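Local coordinates for low temperature requirement C protein (PDB 1Y9I), which is a phosphatidylglycerophosphatase, a putative membrane-bound lipid phosphatase of Listeria monocytogenes that carries a binuclear metal site, at the calcium ion and magnesium ion site. Numbering follows the deposited sequence. Chains: chain A/B, low temperature requirement C protein.

The calcium ion and magnesium ion site. Residues chain A 88, 91-93, 95-96, 98-99, 140-142, 144-145; chain B 67. With CA (calcium ion), chain C; MG (magnesium ion), chain D.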
loop_
_atom_site.group_PDB
_atom_site.type_symbol
_atom_site.label_atom_id
_atom_site.label_comp_id
_atom_site.label_asym_id
_atom_site.label_seq_id
_atom_site.Cartn_x
_atom_site.Cartn_y
_atom_site.Cartn_z
ATOM N N ILE A 88 -10.782 -17.764 8.665
ATOM C CA ILE A 88 -10.280 -18.085 7.335
ATOM C C ILE A 88 -11.136 -19.123 6.601
ATOM O O ILE A 88 -11.446 -18.955 5.423
ATOM C CB ILE A 88 -8.810 -18.578 7.407
ATOM C CG1 ILE A 88 -7.899 -17.413 7.819
ATOM C CG2 ILE A 88 -8.372 -19.156 6.072
ATOM C CD1 ILE A 88 -6.438 -17.794 8.020
ATOM N N ASP A 91 -14.239 -17.552 5.313
ATOM C CA ASP A 91 -14.014 -16.391 4.454
ATOM C C ASP A 91 -14.747 -15.161 4.995
ATOM O O ASP A 91 -15.458 -14.471 4.260
ATOM C CB ASP A 91 -14.477 -16.709 3.028
ATOM C CG ASP A 91 -14.014 -15.676 2.010
ATOM O OD1 ASP A 91 -13.231 -14.769 2.376
ATOM O OD2 ASP A 91 -14.427 -15.782 0.834
ATOM N N GLU A 92 -14.566 -14.900 6.290
ATOM C CA GLU A 92 -15.189 -13.770 6.974
ATOM C C GLU A 92 -15.031 -12.468 6.197
ATOM O O GLU A 92 -13.926 -12.109 5.793
ATOM C CB GLU A 92 -14.567 -13.598 8.360
ATOM C CG GLU A 92 -15.555 -13.663 9.507
ATOM C CD GLU A 92 -14.886 -13.470 10.859
ATOM O OE1 GLU A 92 -14.254 -12.408 11.071
ATOM O OE2 GLU A 92 -14.997 -14.382 11.709
ATOM N N GLY A 93 -16.140 -11.759 6.010
ATOM C CA GLY A 93 -16.106 -10.509 5.272
ATOM C C GLY A 93 -15.213 -9.423 5.842
ATOM O O GLY A 93 -14.673 -8.606 5.090
ATOM N N TYR A 95 -12.369 -9.913 7.405
ATOM C CA TYR A 95 -10.979 -10.362 7.455
ATOM C C TYR A 95 -10.370 -9.909 6.124
ATOM O O TYR A 95 -10.767 -10.379 5.049
ATOM C CB TYR A 95 -10.913 -11.883 7.563
ATOM C CG TYR A 95 -9.509 -12.449 7.605
ATOM C CD1 TYR A 95 -8.731 -12.375 8.765
ATOM C CD2 TYR A 95 -8.967 -13.090 6.489
ATOM C CE1 TYR A 95 -7.442 -12.933 8.808
ATOM C CE2 TYR A 95 -7.688 -13.651 6.524
ATOM C CZ TYR A 95 -6.931 -13.573 7.682
ATOM O OH TYR A 95 -5.670 -14.153 7.698
ATOM N N GLY A 96 -9.410 -8.997 6.193
ATOM C CA GLY A 96 -8.821 -8.498 4.962
ATOM C C GLY A 96 -7.361 -8.818 4.731
ATOM O O GLY A 96 -6.718 -8.173 3.903
ATOM N N ASP A 98 -6.204 -11.494 3.372
ATOM C CA ASP A 98 -6.072 -12.110 2.056
ATOM C C ASP A 98 -5.982 -11.040 0.962
ATOM O O ASP A 98 -5.239 -11.201 -0.006
ATOM C CB ASP A 98 -7.223 -13.107 1.767
ATOM C CG ASP A 98 -8.605 -12.569 2.117
ATOM O OD1 ASP A 98 -8.795 -12.043 3.234
ATOM O OD2 ASP A 98 -9.521 -12.699 1.271
ATOM N N GLU A 99 -6.713 -9.943 1.130
ATOM C CA GLU A 99 -6.674 -8.855 0.149
ATOM C C GLU A 99 -5.336 -8.102 0.240
ATOM O O GLU A 99 -4.828 -7.589 -0.757
ATOM C CB GLU A 99 -7.824 -7.869 0.385
ATOM C CG GLU A 99 -9.215 -8.378 -0.025
ATOM C CD GLU A 99 -9.893 -9.264 1.024
ATOM O OE1 GLU A 99 -9.297 -9.539 2.083
ATOM O OE2 GLU A 99 -11.038 -9.691 0.786
ATOM N N HIS A 140 -10.628 -21.331 -0.149
ATOM C CA HIS A 140 -9.865 -20.582 -1.144
ATOM C C HIS A 140 -9.849 -19.104 -0.775
ATOM O O HIS A 140 -9.793 -18.231 -1.641
ATOM C CB HIS A 140 -10.491 -20.762 -2.531
ATOM C CG HIS A 140 -10.412 -22.164 -3.055
ATOM N ND1 HIS A 140 -9.221 -22.758 -3.413
ATOM C CD2 HIS A 140 -11.377 -23.087 -3.281
ATOM C CE1 HIS A 140 -9.455 -23.988 -3.837
ATOM N NE2 HIS A 140 -10.755 -24.211 -3.768
ATOM N N THR A 141 -9.901 -18.843 0.524
ATOM C CA THR A 141 -9.903 -17.496 1.060
ATOM C C THR A 141 -8.739 -16.660 0.522
ATOM O O THR A 141 -8.914 -15.494 0.163
ATOM C CB THR A 141 -9.852 -17.553 2.592
ATOM O OG1 THR A 141 -11.030 -18.224 3.065
ATOM C CG2 THR A 141 -9.784 -16.154 3.189
ATOM N N PHE A 142 -7.555 -17.252 0.463
ATOM C CA PHE A 142 -6.385 -16.535 -0.042
ATOM C C PHE A 142 -6.185 -16.718 -1.541
ATOM O O PHE A 142 -5.769 -15.791 -2.240
ATOM C CB PHE A 142 -5.132 -17.001 0.687
ATOM C CG PHE A 142 -4.998 -16.434 2.055
ATOM C CD1 PHE A 142 -4.309 -15.243 2.260
ATOM C CD2 PHE A 142 -5.607 -17.058 3.143
ATOM C CE1 PHE A 142 -4.230 -14.677 3.528
ATOM C CE2 PHE A 142 -5.535 -16.496 4.418
ATOM C CZ PHE A 142 -4.846 -15.305 4.608
ATOM N N ASP A 144 -8.392 -17.033 -4.016
ATOM C CA ASP A 144 -9.207 -16.221 -4.919
ATOM C C ASP A 144 -8.564 -14.856 -5.168
ATOM O O ASP A 144 -8.526 -14.388 -6.311
ATOM C CB ASP A 144 -10.660 -16.062 -4.424
ATOM C CG ASP A 144 -10.766 -15.649 -2.970
ATOM O OD1 ASP A 144 -9.809 -15.068 -2.420
ATOM O OD2 ASP A 144 -11.840 -15.897 -2.378
ATOM N N ASP A 145 -8.044 -14.230 -4.111
ATOM C CA ASP A 145 -7.378 -12.929 -4.234
ATOM C C ASP A 145 -6.096 -13.075 -5.044
ATOM O O ASP A 145 -5.765 -12.221 -5.869
ATOM C CB ASP A 145 -6.998 -12.375 -2.859
ATOM C CG ASP A 145 -8.184 -12.188 -1.956
ATOM O OD1 ASP A 145 -8.953 -11.233 -2.172
ATOM O OD2 ASP A 145 -8.342 -13.005 -1.026
ATOM N N THR B 67 -2.641 -13.935 12.111
ATOM C CA THR B 67 -2.089 -14.548 10.916
ATOM C C THR B 67 -0.571 -14.635 10.940
ATOM O O THR B 67 -0.001 -15.675 10.612
ATOM C CB THR B 67 -2.518 -13.767 9.663
ATOM O OG1 THR B 67 -3.927 -13.517 9.735
ATOM C CG2 THR B 67 -2.213 -14.565 8.396
HETATM CA CA CA C . -11.035 -11.173 2.821
HETATM MG MG MG D . -10.121 -13.910 -0.237
HETATM O O HOH W 1 -12.639 -12.189 1.171
HETATM O O HOH W 2 -13.004 -9.704 3.102
HETATM O O HOH W 3 -11.918 -13.045 4.024
HETATM O O HOH W 4 -10.963 -12.271 -1.199
HETATM O O HOH W 5 -11.884 -14.794 -0.104
#
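Two metal ions, 4.2 Å apart from CA to MG, share one carboxylate in the binuclear site of this phosphatase, which is probably its catalytic centre. A:Asp98, on helix 97-106, makes the bridge: its CG takes the crowded position between backbone N and carbonyl carbon (chi1 46°), and the carboxylate clasps the calcium with both oxygens while OD2 also bonds the magnesium at 2.0 Å. The next residue of the same helix, A:Glu99, bends at chi2 (82°) and chelates the calcium with both carboxylate oxygens, OE1 and OE2 each 2.5 Å from CA. The backbone carbonyl of A:Tyr95 and three waters bring the observed shell to eight. Around the magnesium, the carbonyl O of A:Thr141 and two carboxylates from the start of helix 143-160 join two waters in a distorted six-coordinate shell. A:Asp145 OD2 lies 2.1 Å from MG, whereas A:Asp144, also in the crowded chi1 position, holds its OD1 at a longer 2.5 Å from MG; that OD1 also accepts a strongly bent bond from the A:Asp145 backbone N-H on its anti lone pair. A:Asp91 binds neither metal directly. With CG anti to its backbone N (chi1 -168°), it points OD1 at waters 1, 3 and 5, linking both shells from the second layer. The clustered carboxylates would offset the metal charges, and the metals would favour their ionised forms. A:Phe142 lays one ring face against A:Asp98 CB, 3.6 Å above the plane and toward the rim, buttressing the bridging side chain. The A:Tyr95 ring runs away from the calcium to meet chain B tip to tip, its phenol OH hydrogen-bonded to B:Thr67 OG1 at 2.8 Å.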